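Local atomic coordinates of CG14216 (Drosophila melanogaster, PDB entry 3P9Y), a protein that removes phosphate from the C-terminal domain of RNA polymerase II as an Ssu72-family phosphatase, and probably acts in RNA processing and termination. Residues 29-32 with 36-39; 22-27 with 94-99; 8-13 with 161-166; 122-127 with 138-143; 178-183 with 189-194. The protein carries 2 engineered substitutions. One frame throughout, in Å; residues are numbered along the deposited sequence.

Contact 1: residues 29-32 with 36-39; sequences FLAK and NVRS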
# COMPACT_ATOMS: atom_id res chain seq x y z
N PHE A 29 -8.96 4.51 -1.06
CA PHE A 29 -10.03 4.29 -0.10
C PHE A 29 -9.72 5.02 1.21
O PHE A 29 -10.55 5.77 1.71
CB PHE A 29 -10.21 2.79 0.14
CG PHE A 29 -11.56 2.42 0.67
CD1 PHE A 29 -12.57 2.02 -0.20
CD2 PHE A 29 -11.83 2.46 2.03
CE1 PHE A 29 -13.83 1.67 0.29
CE2 PHE A 29 -13.08 2.11 2.52
CZ PHE A 29 -14.08 1.72 1.65
N LEU A 30 -8.52 4.79 1.75
CA LEU A 30 -8.11 5.44 2.99
C LEU A 30 -8.22 6.96 2.91
O LEU A 30 -8.70 7.60 3.84
CB LEU A 30 -6.67 5.05 3.35
CG LEU A 30 -6.49 3.66 3.96
CD1 LEU A 30 -5.02 3.23 3.90
CD2 LEU A 30 -7.01 3.62 5.40
N ALA A 31 -7.79 7.53 1.79
CA ALA A 31 -7.82 8.98 1.61
C ALA A 31 -9.26 9.50 1.58
O ALA A 31 -9.56 10.55 2.15
CB ALA A 31 -7.10 9.38 0.33
N LYS A 32 -10.15 8.76 0.93
CA LYS A 32 -11.56 9.13 0.86
C LYS A 32 -12.23 9.04 2.23
O LYS A 32 -13.20 9.75 2.49
CB LYS A 32 -12.30 8.24 -0.14
CG LYS A 32 -12.05 8.61 -1.58
CD LYS A 32 -12.79 7.68 -2.53
CE LYS A 32 -12.66 8.15 -3.97
NZ LYS A 32 -13.46 7.30 -4.91
N ASN A 36 -4.63 10.46 6.56
CA ASN A 36 -3.36 10.91 6.01
C ASN A 36 -2.57 9.69 5.54
O ASN A 36 -1.95 9.01 6.36
CB ASN A 36 -2.57 11.67 7.08
CG ASN A 36 -1.18 12.07 6.62
OD1 ASN A 36 -0.80 11.89 5.47
ND2 ASN A 36 -0.40 12.62 7.55
N VAL A 37 -2.60 9.40 4.25
CA VAL A 37 -2.01 8.17 3.75
C VAL A 37 -1.05 8.41 2.58
O VAL A 37 -1.28 9.27 1.73
CB VAL A 37 -3.13 7.17 3.32
CG1 VAL A 37 -4.07 7.81 2.30
CG2 VAL A 37 -2.52 5.87 2.78
N ARG A 38 0.04 7.65 2.57
CA ARG A 38 0.99 7.62 1.46
C ARG A 38 1.20 6.17 1.07
O ARG A 38 0.95 5.28 1.86
CB ARG A 38 2.32 8.27 1.85
CG ARG A 38 2.22 9.75 2.18
CD ARG A 38 3.59 10.36 2.40
NE ARG A 38 3.53 11.82 2.49
CZ ARG A 38 3.22 12.50 3.59
NH1 ARG A 38 2.93 11.86 4.71
NH2 ARG A 38 3.20 13.83 3.56
N SER A 39 1.65 5.92 -0.16
CA SER A 39 1.82 4.55 -0.64
C SER A 39 3.17 4.34 -1.30
O SER A 39 3.75 5.27 -1.86
CB SER A 39 0.70 4.19 -1.62
OG SER A 39 0.68 5.08 -2.72
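V37 sets its two methyl groups against L30 and A31. CG2 of V37 lies 3.8 Å from CD1 of L30. CG1 of V37 lodges between the two helix residues. It is 3.9 Å from CB of L30, and from A31 it lies 3.8 Å from the backbone N and 3.9 Å from CB. One torsion explains this placing: at chi1 55° CG1 is wedged between the backbone N and the carbonyl carbon of V37, and CG2 stands trans to the N. L30 is thus met at its base and at one tip, and the two side chains cross at about a right angle. This is the tightly packed part. L30 is buried and also packs on V14 of strand 11-16 and on T160 and I163 of helix 149-167. The A31 side is the open one: A31 is exposed, and its methyl meets V37 at the solvent edge. The contact ties the helix to the second strand of the beta-alpha-beta unit formed by strand 11-16, helix 22-32 and strand 36-41. No hydrogen bond or ion pair spans the two segments, so what passes between them is apolar contact, without directional bonds.

Contact 2: residues 22-27 with 94-99; sequences RSMEAH and RIKKCP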
# COMPACT_ATOMS: atom_id res chain seq x y z
N ARG A 22 -2.46 -3.00 -5.39
CA ARG A 22 -2.97 -3.15 -4.03
C ARG A 22 -2.79 -1.91 -3.15
O ARG A 22 -3.71 -1.50 -2.45
CB ARG A 22 -2.32 -4.38 -3.37
CG ARG A 22 -2.78 -5.71 -3.96
CD ARG A 22 -1.86 -6.87 -3.54
NE ARG A 22 -0.50 -6.70 -4.05
CZ ARG A 22 0.53 -7.48 -3.74
NH1 ARG A 22 0.37 -8.50 -2.92
NH2 ARG A 22 1.72 -7.24 -4.27
N SER A 23 -1.60 -1.31 -3.18
CA SER A 23 -1.34 -0.15 -2.34
C SER A 23 -2.13 1.06 -2.80
O SER A 23 -2.50 1.91 -2.00
CB SER A 23 0.15 0.20 -2.33
OG SER A 23 0.56 0.77 -3.56
N MET A 24 -2.40 1.14 -4.09
CA MET A 24 -3.09 2.31 -4.65
C MET A 24 -4.59 2.23 -4.42
O MET A 24 -5.25 3.25 -4.22
CB MET A 24 -2.76 2.46 -6.13
CG MET A 24 -1.31 2.83 -6.37
SD MET A 24 -0.87 4.36 -5.52
CE MET A 24 -1.47 5.57 -6.70
N GLU A 25 -5.14 1.03 -4.46
CA GLU A 25 -6.54 0.81 -4.13
C GLU A 25 -6.75 1.21 -2.66
O GLU A 25 -7.71 1.92 -2.33
CB GLU A 25 -6.90 -0.65 -4.34
CG GLU A 25 -8.38 -0.93 -4.40
CD GLU A 25 -9.01 -0.39 -5.66
OE1 GLU A 25 -9.86 0.51 -5.55
OE2 GLU A 25 -8.65 -0.86 -6.77
N ALA A 26 -5.85 0.77 -1.79
CA ALA A 26 -5.91 1.12 -0.38
C ALA A 26 -5.67 2.62 -0.18
O ALA A 26 -6.30 3.24 0.68
CB ALA A 26 -4.89 0.32 0.42
N HIS A 27 -4.76 3.18 -0.96
CA HIS A 27 -4.45 4.60 -0.86
C HIS A 27 -5.73 5.38 -1.09
O HIS A 27 -6.10 6.25 -0.30
CB HIS A 27 -3.41 5.01 -1.90
CG HIS A 27 -2.89 6.41 -1.74
ND1 HIS A 27 -1.56 6.75 -1.93
CD2 HIS A 27 -3.52 7.57 -1.39
CE1 HIS A 27 -1.40 8.04 -1.71
NE2 HIS A 27 -2.57 8.56 -1.39
N ARG A 94 -4.48 10.06 -11.00
CA ARG A 94 -5.31 11.03 -10.29
C ARG A 94 -4.91 11.15 -8.83
O ARG A 94 -5.21 12.16 -8.20
CB ARG A 94 -6.78 10.64 -10.38
CG ARG A 94 -7.31 10.57 -11.79
CD ARG A 94 -8.82 10.50 -11.80
NE ARG A 94 -9.34 10.15 -13.11
CZ ARG A 94 -10.63 10.22 -13.44
NH1 ARG A 94 -11.52 10.64 -12.54
NH2 ARG A 94 -11.02 9.88 -14.66
N ILE A 95 -4.25 10.13 -8.30
CA ILE A 95 -3.79 10.18 -6.91
C ILE A 95 -2.43 10.86 -6.80
O ILE A 95 -2.24 11.74 -5.96
CB ILE A 95 -3.71 8.77 -6.30
CG1 ILE A 95 -5.12 8.20 -6.15
CG2 ILE A 95 -3.02 8.82 -4.94
CD1 ILE A 95 -5.14 6.77 -5.67
N LYS A 96 -1.49 10.46 -7.64
CA LYS A 96 -0.16 11.05 -7.58
C LYS A 96 0.61 10.85 -8.87
O LYS A 96 0.22 10.06 -9.73
CB LYS A 96 0.62 10.50 -6.39
CG LYS A 96 0.92 9.01 -6.44
CD LYS A 96 1.65 8.55 -5.17
CE LYS A 96 2.07 7.10 -5.23
NZ LYS A 96 2.64 6.66 -3.92
N LYS A 97 1.72 11.56 -8.97
CA LYS A 97 2.53 11.64 -10.17
C LYS A 97 3.09 10.28 -10.59
O LYS A 97 2.98 9.89 -11.75
CB LYS A 97 3.68 12.61 -9.94
CG LYS A 97 4.63 12.81 -11.11
CD LYS A 97 5.93 13.47 -10.64
CE LYS A 97 6.75 14.03 -11.79
NZ LYS A 97 6.18 15.28 -12.35
N CYS A 98 3.68 9.56 -9.65
CA CYS A 98 4.44 8.36 -10.00
C CYS A 98 4.60 7.36 -8.86
O CYS A 98 4.51 7.72 -7.69
CB CYS A 98 5.83 8.78 -10.48
SG CYS A 98 6.81 9.57 -9.18
N PRO A 99 4.86 6.10 -9.21
CA PRO A 99 5.20 5.07 -8.22
C PRO A 99 6.45 5.45 -7.41
O PRO A 99 7.41 5.96 -7.99
CB PRO A 99 5.50 3.83 -9.06
CG PRO A 99 5.26 4.18 -10.49
CD PRO A 99 4.70 5.56 -10.57
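The backbones come closest at M24 and I95, their CA atoms 8.2 Å apart, where helix 22-32 faces the end of helix 85-95 and the loop after it. I95 has the largest share of the contact. Its CG2 sits over the centre of one face of the H27 ring, 3.6 Å from the ring centroid and 11° off the normal, a well-aligned CH-pi contact. H27 has CG anti to its backbone N (chi1 -172°), which carries the ring out to that methyl. M24 approaches beside it. Its chain is bent at chi2 and chi3, and CE ends 3.9 Å from CB of I95. CD1 of I95 reaches back to the backbone O of M24, at 3.8 Å. The helix follows the phosphate-binding loop of this LMW PTP-like fold, and R22 NE hydrogen-bonds a modified side chain of the bound peptide. K96 runs extended beyond CG, and its CE passes 4.0 Å from SD of M24. Its NZ hydrogen-bonds S39 OG and forms a salt bridge with E100. H27 ND1 hydrogen-bonds the same S39 OG, and the nearby lysine would probably disfavour a second proton on the ring. With an alanine in place of H27, CG2 of I95 would probably lose the ring beneath it and S39 OG one of its partners.

Contact 3: residues 8-13 with 161-166; sequences SKLAVA and DMINMM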
# COMPACT_ATOMS: atom_id res chain seq x y z
N SER A 8 -7.14 10.69 15.54
CA SER A 8 -5.79 10.38 16.00
C SER A 8 -4.73 11.00 15.11
O SER A 8 -3.54 10.96 15.43
CB SER A 8 -5.59 8.87 16.05
OG SER A 8 -6.19 8.32 17.21
N LYS A 9 -5.16 11.55 13.98
CA LYS A 9 -4.25 12.12 13.00
C LYS A 9 -3.06 11.21 12.70
O LYS A 9 -1.94 11.68 12.52
CB LYS A 9 -3.79 13.51 13.44
CG LYS A 9 -4.88 14.58 13.36
CD LYS A 9 -5.74 14.41 12.09
CE LYS A 9 -4.88 14.22 10.83
NZ LYS A 9 -5.34 13.11 9.92
N LEU A 10 -3.32 9.91 12.64
CA LEU A 10 -2.31 8.94 12.25
C LEU A 10 -1.71 9.27 10.90
O LEU A 10 -2.42 9.67 9.98
CB LEU A 10 -2.92 7.53 12.16
CG LEU A 10 -3.47 6.95 13.46
CD1 LEU A 10 -4.31 5.73 13.15
CD2 LEU A 10 -2.35 6.59 14.42
N ALA A 11 -0.39 9.12 10.78
CA ALA A 11 0.27 9.13 9.49
C ALA A 11 0.44 7.69 9.04
O ALA A 11 1.16 6.91 9.68
CB ALA A 11 1.62 9.83 9.59
N VAL A 12 -0.23 7.33 7.95
CA VAL A 12 -0.30 5.95 7.51
C VAL A 12 0.40 5.77 6.17
O VAL A 12 0.35 6.65 5.31
CB VAL A 12 -1.78 5.50 7.35
CG1 VAL A 12 -1.86 4.07 6.83
CG2 VAL A 12 -2.52 5.65 8.67
N ALA A 13 1.07 4.64 5.99
CA ALA A 13 1.56 4.25 4.68
C ALA A 13 1.03 2.86 4.35
O ALA A 13 0.84 2.05 5.25
CB ALA A 13 3.08 4.26 4.64
N ASP A 161 -10.91 -0.82 7.57
CA ASP A 161 -11.55 -1.21 8.82
C ASP A 161 -10.52 -1.33 9.94
O ASP A 161 -10.77 -0.92 11.07
CB ASP A 161 -12.28 -2.55 8.68
CG ASP A 161 -13.51 -2.45 7.80
OD1 ASP A 161 -14.09 -1.35 7.69
OD2 ASP A 161 -13.90 -3.48 7.22
N MET A 162 -9.36 -1.89 9.61
CA MET A 162 -8.31 -2.06 10.60
C MET A 162 -7.79 -0.72 11.09
O MET A 162 -7.63 -0.50 12.29
CB MET A 162 -7.16 -2.88 10.03
CG MET A 162 -6.07 -3.15 11.04
SD MET A 162 -4.70 -4.11 10.39
CE MET A 162 -3.93 -2.91 9.30
N ILE A 163 -7.51 0.19 10.15
CA ILE A 163 -6.96 1.50 10.50
C ILE A 163 -7.99 2.31 11.28
O ILE A 163 -7.67 2.98 12.25
CB ILE A 163 -6.52 2.29 9.26
CG1 ILE A 163 -5.43 1.54 8.49
CG2 ILE A 163 -6.03 3.68 9.66
CD1 ILE A 163 -4.09 1.47 9.21
N ASN A 164 -9.25 2.23 10.86
CA ASN A 164 -10.33 2.90 11.55
C ASN A 164 -10.38 2.48 13.02
O ASN A 164 -10.54 3.31 13.90
CB ASN A 164 -11.66 2.60 10.86
CG ASN A 164 -12.79 3.47 11.37
OD1 ASN A 164 -12.70 4.71 11.34
ND2 ASN A 164 -13.86 2.84 11.85
N MET A 165 -10.23 1.18 13.27
CA MET A 165 -10.25 0.64 14.62
C MET A 165 -9.12 1.22 15.46
O MET A 165 -9.31 1.66 16.59
CB MET A 165 -10.14 -0.89 14.56
CG MET A 165 -9.95 -1.57 15.92
SD MET A 165 -9.62 -3.35 15.78
CE MET A 165 -8.08 -3.33 14.86
N MET A 166 -7.92 1.24 14.88
CA MET A 166 -6.75 1.71 15.60
C MET A 166 -6.78 3.21 15.82
O MET A 166 -6.23 3.71 16.80
CB MET A 166 -5.50 1.29 14.84
CG MET A 166 -5.30 -0.22 14.88
SD MET A 166 -3.92 -0.76 13.88
CE MET A 166 -4.37 -0.12 12.28
O HOH W 1 -4.98 5.88 17.55
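V12 and I163 meet tip to tip, and apolar contacts of this kind make up most of the contact. CG2 of V12 lies 4.1 Å from CG2 of I163, and CG1 of V12 lies 4.2 Å from CD1 of I163. Each branch of the valine therefore has its own methyl opposite. The first torsions arrange this. In V12 CG1 points opposite the backbone N (chi1 178°), and in I163 it is CG2 that does so. Two residues earlier in the chain, L10 adds a looser touch. Its CD1 is 4.4 Å from CG2 of I163 and equally far from the backbone C of M166. All four of these side chains are buried. I163 packs further on V113 and F35, and M166 on I111 and L141, so helix 149-167 lies across several strands of the central sheet.

The polar contact is made through one water. It donates to S8 OG, 2.7 Å away, and to the backbone O of M166, 2.6 Å away. Both its protons are thus used, one on each segment. S8 OG is also bonded to A167 O, so the serine meets the C-terminal end of the helix twice, once directly and once by water. There the carbonyl groups of M166 and A167 each gain a partner. The chemistry is divided: branched apolar side chains face each other between strand and helix, while hydroxyl and water bonds fasten the segment before the strand to the end of the helix.

Contact 4: residues 122-127 with 138-143; sequences LVVMHM and VHVLNV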
# COMPACT_ATOMS: atom_id res chain seq x y z
N LEU A 122 10.63 -6.98 3.62
CA LEU A 122 11.49 -5.96 3.03
C LEU A 122 11.36 -4.65 3.80
O LEU A 122 12.34 -3.96 4.04
CB LEU A 122 11.14 -5.76 1.55
CG LEU A 122 11.55 -6.92 0.63
CD1 LEU A 122 10.93 -6.78 -0.74
CD2 LEU A 122 13.08 -7.01 0.53
N VAL A 123 10.13 -4.33 4.19
CA VAL A 123 9.87 -3.13 4.96
C VAL A 123 10.57 -3.21 6.31
O VAL A 123 11.23 -2.26 6.72
CB VAL A 123 8.35 -2.92 5.17
CG1 VAL A 123 8.09 -1.91 6.27
CG2 VAL A 123 7.67 -2.49 3.86
N VAL A 124 10.43 -4.34 6.99
CA VAL A 124 11.01 -4.51 8.32
C VAL A 124 12.53 -4.52 8.24
O VAL A 124 13.21 -3.88 9.05
CB VAL A 124 10.49 -5.79 9.00
CG1 VAL A 124 11.27 -6.09 10.27
CG2 VAL A 124 9.00 -5.67 9.30
N MET A 125 13.07 -5.22 7.24
CA MET A 125 14.51 -5.28 7.05
C MET A 125 15.05 -3.88 6.82
O MET A 125 16.06 -3.49 7.41
CB MET A 125 14.85 -6.18 5.86
CG MET A 125 16.34 -6.42 5.68
SD MET A 125 16.72 -7.69 4.46
CE MET A 125 16.29 -6.86 2.93
N HIS A 126 14.36 -3.10 5.99
CA HIS A 126 14.81 -1.75 5.67
C HIS A 126 14.80 -0.86 6.91
O HIS A 126 15.73 -0.09 7.13
CB HIS A 126 13.94 -1.13 4.58
CG HIS A 126 14.30 0.29 4.28
ND1 HIS A 126 15.35 0.62 3.45
CD2 HIS A 126 13.78 1.45 4.72
CE1 HIS A 126 15.45 1.94 3.38
NE2 HIS A 126 14.50 2.47 4.14
N MET A 127 13.74 -0.98 7.71
CA MET A 127 13.60 -0.18 8.92
C MET A 127 14.69 -0.53 9.93
O MET A 127 15.21 0.35 10.61
CB MET A 127 12.23 -0.43 9.55
CG MET A 127 11.06 0.25 8.84
SD MET A 127 11.11 2.04 9.00
CE MET A 127 11.16 2.25 10.78
N VAL A 138 6.92 2.95 15.43
CA VAL A 138 6.09 2.78 14.25
C VAL A 138 5.63 1.33 14.19
O VAL A 138 6.43 0.42 14.41
CB VAL A 138 6.84 3.14 12.95
CG1 VAL A 138 8.12 2.32 12.83
CG2 VAL A 138 5.94 2.93 11.74
N HIS A 139 4.35 1.12 13.92
CA HIS A 139 3.81 -0.23 13.87
C HIS A 139 3.68 -0.72 12.44
O HIS A 139 2.94 -0.14 11.65
CB HIS A 139 2.44 -0.27 14.55
CG HIS A 139 2.47 0.13 15.99
ND1 HIS A 139 2.96 -0.69 16.98
CD2 HIS A 139 2.08 1.27 16.60
CE1 HIS A 139 2.87 -0.07 18.15
NE2 HIS A 139 2.33 1.11 17.94
N VAL A 140 4.39 -1.79 12.10
CA VAL A 140 4.25 -2.41 10.79
C VAL A 140 3.26 -3.56 10.90
O VAL A 140 3.40 -4.44 11.75
CB VAL A 140 5.62 -2.89 10.25
CG1 VAL A 140 5.50 -3.36 8.82
CG2 VAL A 140 6.64 -1.76 10.34
N LEU A 141 2.24 -3.53 10.04
CA LEU A 141 1.17 -4.52 10.07
C LEU A 141 1.00 -5.13 8.69
O LEU A 141 0.87 -4.40 7.70
CB LEU A 141 -0.14 -3.85 10.49
CG LEU A 141 -0.12 -3.10 11.82
CD1 LEU A 141 -1.36 -2.23 11.96
CD2 LEU A 141 -0.01 -4.09 12.98
N ASN A 142 0.99 -6.45 8.60
CA ASN A 142 0.76 -7.11 7.33
C ASN A 142 -0.64 -7.67 7.24
O ASN A 142 -1.07 -8.41 8.13
CB ASN A 142 1.76 -8.24 7.09
CG ASN A 142 1.60 -8.86 5.70
OD1 ASN A 142 2.02 -8.28 4.70
ND2 ASN A 142 0.98 -10.03 5.64
N VAL A 143 -1.33 -7.32 6.17
CA VAL A 143 -2.65 -7.85 5.88
C VAL A 143 -2.62 -8.37 4.44
O VAL A 143 -2.52 -7.59 3.50
CB VAL A 143 -3.73 -6.77 6.00
CG1 VAL A 143 -5.09 -7.35 5.67
CG2 VAL A 143 -3.73 -6.16 7.40
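M127 reaches V138 with the tip of its side chain. From CB outward each atom comes nearer to one methyl of the valine. CB of M127 is 5.9 Å from CG1 of V138, CG of M127 is 5.4 Å from it, and SD of M127 4.9 Å. Of the four, CE alone touches that CG1, at 3.7 Å, and the two side chains meet tip to tip. The chain is bent at chi2 (-69°) and chi3 (-55°), which swings CE off the line of CB and CG and toward the strand. L196 of strand 192-197 also packs on M127. The segments belong to the beta-alpha-beta unit of strand 111-114, helix 117-128 and strand 137-142. In it the helix lies against the strand and runs nearly antiparallel to it: the axes of 122-127 and 138-142 approach to 9.9 Å, at 158°. One turn back along the helix, V123 and V124 meet V140 of the strand. CG1 of V140 lies 3.9 Å from CG1 of V123 and 4.2 Å from CG2 of V124, so one methyl of the strand serves two valines. V123 is buried and also touches I112 and T114 of strand 111-114. V124 is partly exposed, and a bound imidazole, probably from the crystallisation liquor, lies about 3 Å from its side chain.

Contact 5: residues 178-183 with 189-194; sequences ELIQEF and RVILHS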
# COMPACT_ATOMS: atom_id res chain seq x y z
N GLU A 178 -3.87 -5.86 21.75
CA GLU A 178 -5.19 -6.42 22.01
C GLU A 178 -6.13 -6.17 20.83
O GLU A 178 -6.94 -7.03 20.50
CB GLU A 178 -5.80 -5.86 23.30
CG GLU A 178 -5.14 -6.41 24.58
CD GLU A 178 -5.92 -6.05 25.84
OE1 GLU A 178 -6.88 -5.24 25.75
OE2 GLU A 178 -5.59 -6.58 26.92
N LEU A 179 -6.01 -5.01 20.19
CA LEU A 179 -6.87 -4.67 19.05
C LEU A 179 -6.57 -5.58 17.85
O LEU A 179 -7.47 -5.97 17.12
CB LEU A 179 -6.70 -3.21 18.64
CG LEU A 179 -7.21 -2.16 19.64
CD1 LEU A 179 -6.82 -0.77 19.17
CD2 LEU A 179 -8.73 -2.28 19.82
N ILE A 180 -5.30 -5.90 17.65
CA ILE A 180 -4.90 -6.78 16.57
C ILE A 180 -5.52 -8.16 16.76
O ILE A 180 -6.06 -8.73 15.83
CB ILE A 180 -3.37 -6.92 16.48
CG1 ILE A 180 -2.75 -5.65 15.91
CG2 ILE A 180 -2.98 -8.13 15.61
CD1 ILE A 180 -1.23 -5.64 15.97
N GLN A 181 -5.46 -8.68 17.98
CA GLN A 181 -6.01 -10.00 18.26
C GLN A 181 -7.53 -10.00 18.08
O GLN A 181 -8.08 -10.95 17.52
CB GLN A 181 -5.63 -10.46 19.67
CG GLN A 181 -6.17 -11.85 20.05
CD GLN A 181 -5.58 -12.97 19.20
OE1 GLN A 181 -4.42 -12.92 18.80
NE2 GLN A 181 -6.38 -13.99 18.94
N GLU A 182 -8.19 -8.95 18.54
CA GLU A 182 -9.64 -8.84 18.38
C GLU A 182 -10.02 -8.84 16.90
O GLU A 182 -10.96 -9.52 16.49
CB GLU A 182 -10.16 -7.56 19.05
CG GLU A 182 -11.67 -7.35 18.90
CD GLU A 182 -12.49 -8.40 19.63
OE1 GLU A 182 -11.92 -9.11 20.49
OE2 GLU A 182 -13.70 -8.51 19.35
N PHE A 183 -9.27 -8.09 16.11
CA PHE A 183 -9.49 -8.02 14.67
C PHE A 183 -9.29 -9.40 14.03
O PHE A 183 -10.07 -9.82 13.18
CB PHE A 183 -8.54 -7.01 14.03
CG PHE A 183 -8.92 -6.61 12.62
CD1 PHE A 183 -9.76 -5.53 12.40
CD2 PHE A 183 -8.42 -7.30 11.53
CE1 PHE A 183 -10.11 -5.15 11.10
CE2 PHE A 183 -8.76 -6.93 10.24
CZ PHE A 183 -9.61 -5.85 10.03
N ARG A 189 -8.55 -13.25 9.97
CA ARG A 189 -7.34 -13.05 9.18
C ARG A 189 -6.16 -12.87 10.11
O ARG A 189 -6.27 -12.27 11.18
CB ARG A 189 -7.47 -11.81 8.31
CG ARG A 189 -8.55 -11.88 7.25
CD ARG A 189 -8.79 -10.49 6.66
NE ARG A 189 -9.98 -10.43 5.82
CZ ARG A 189 -9.96 -10.58 4.49
NH1 ARG A 189 -8.82 -10.79 3.84
NH2 ARG A 189 -11.10 -10.51 3.82
N VAL A 190 -5.01 -13.39 9.70
CA VAL A 190 -3.80 -13.21 10.47
C VAL A 190 -3.16 -11.87 10.11
O VAL A 190 -3.06 -11.50 8.95
CB VAL A 190 -2.80 -14.35 10.21
CG1 VAL A 190 -1.46 -14.04 10.85
CG2 VAL A 190 -3.35 -15.66 10.75
N ILE A 191 -2.74 -11.16 11.14
CA ILE A 191 -2.00 -9.92 10.97
C ILE A 191 -0.59 -10.13 11.51
O ILE A 191 -0.43 -10.58 12.64
CB ILE A 191 -2.66 -8.77 11.74
CG1 ILE A 191 -4.08 -8.53 11.21
CG2 ILE A 191 -1.83 -7.50 11.62
CD1 ILE A 191 -4.83 -7.45 11.97
N LEU A 192 0.42 -9.83 10.70
CA LEU A 192 1.79 -9.85 11.19
C LEU A 192 2.08 -8.46 11.76
O LEU A 192 1.71 -7.45 11.16
CB LEU A 192 2.78 -10.17 10.06
CG LEU A 192 2.43 -11.37 9.17
CD1 LEU A 192 3.48 -11.55 8.09
CD2 LEU A 192 2.29 -12.65 10.00
N HIS A 193 2.74 -8.41 12.91
CA HIS A 193 2.99 -7.15 13.58
C HIS A 193 4.42 -7.03 14.10
O HIS A 193 4.93 -7.95 14.74
CB HIS A 193 2.02 -6.96 14.73
CG HIS A 193 2.25 -5.70 15.51
ND1 HIS A 193 2.12 -5.64 16.88
CD2 HIS A 193 2.61 -4.46 15.11
CE1 HIS A 193 2.38 -4.41 17.29
NE2 HIS A 193 2.68 -3.67 16.23
N SER A 194 5.05 -5.90 13.80
CA SER A 194 6.35 -5.57 14.38
C SER A 194 6.32 -4.12 14.82
O SER A 194 5.68 -3.28 14.19
CB SER A 194 7.46 -5.76 13.35
OG SER A 194 7.60 -7.12 13.00
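I180 makes two kinds of contact, one with a ring and one with an aliphatic chain. The ring contact is a CH-pi interaction. CD1 of I180 lies over one face of the H193 ring, 3.7 Å from the centroid and 27° off the normal. It is shifted toward the rim, and CG and ND1 of H193 are the nearest ring atoms, each 3.5 Å from CD1. With chi2 at 172° the isoleucine chain is stretched out, and this carries CD1 to the ring. The ring's NE2 is hydrogen-bonded to ND1 of H139, which probably helps fix its rotation.

The other apolar contacts gather round I191. CG2 of I180 lies 3.9 Å from CB of I191 and 4.1 Å from its CD1. F183 completes the group: its CD2 comes within 3.6 Å of CD1 of I191, the two side chains crossing at about a right angle. Cut back to an alanine, I180 would probably leave the H193 ring without its covering methyl and open a gap beside I191.

Helix 172-187 packs here on strand 192-197, which follows it in the chain and is an outermost strand of the central sheet, antiparallel to its neighbour 137-142. L141 of that neighbour touches I180, I191 and H193. M162 and M165 of helix 149-167 also pack on F183.

In the fold
From the N terminus, contact 3 opens first, at strand 11-16, and closes last among the first four, at helix 149-167. Inside its long loop lie contact 2, which joins helix 22-32 to the end of helix 85-95, and then contact 4 in series, helix to strand. Contact 1 is a short loop nested within contact 2. The two touch through S39. Contact 5 follows contact 3 in series, and no loops cross. Contacts 1, 3, 4 and 5 all reach the central sheet. Backbone bonds join contact 1 to contact 3 and contact 4 to contact 5. Methionines of helix 149-167 link contact 3 to contacts 4 and 5, through L141 and I191.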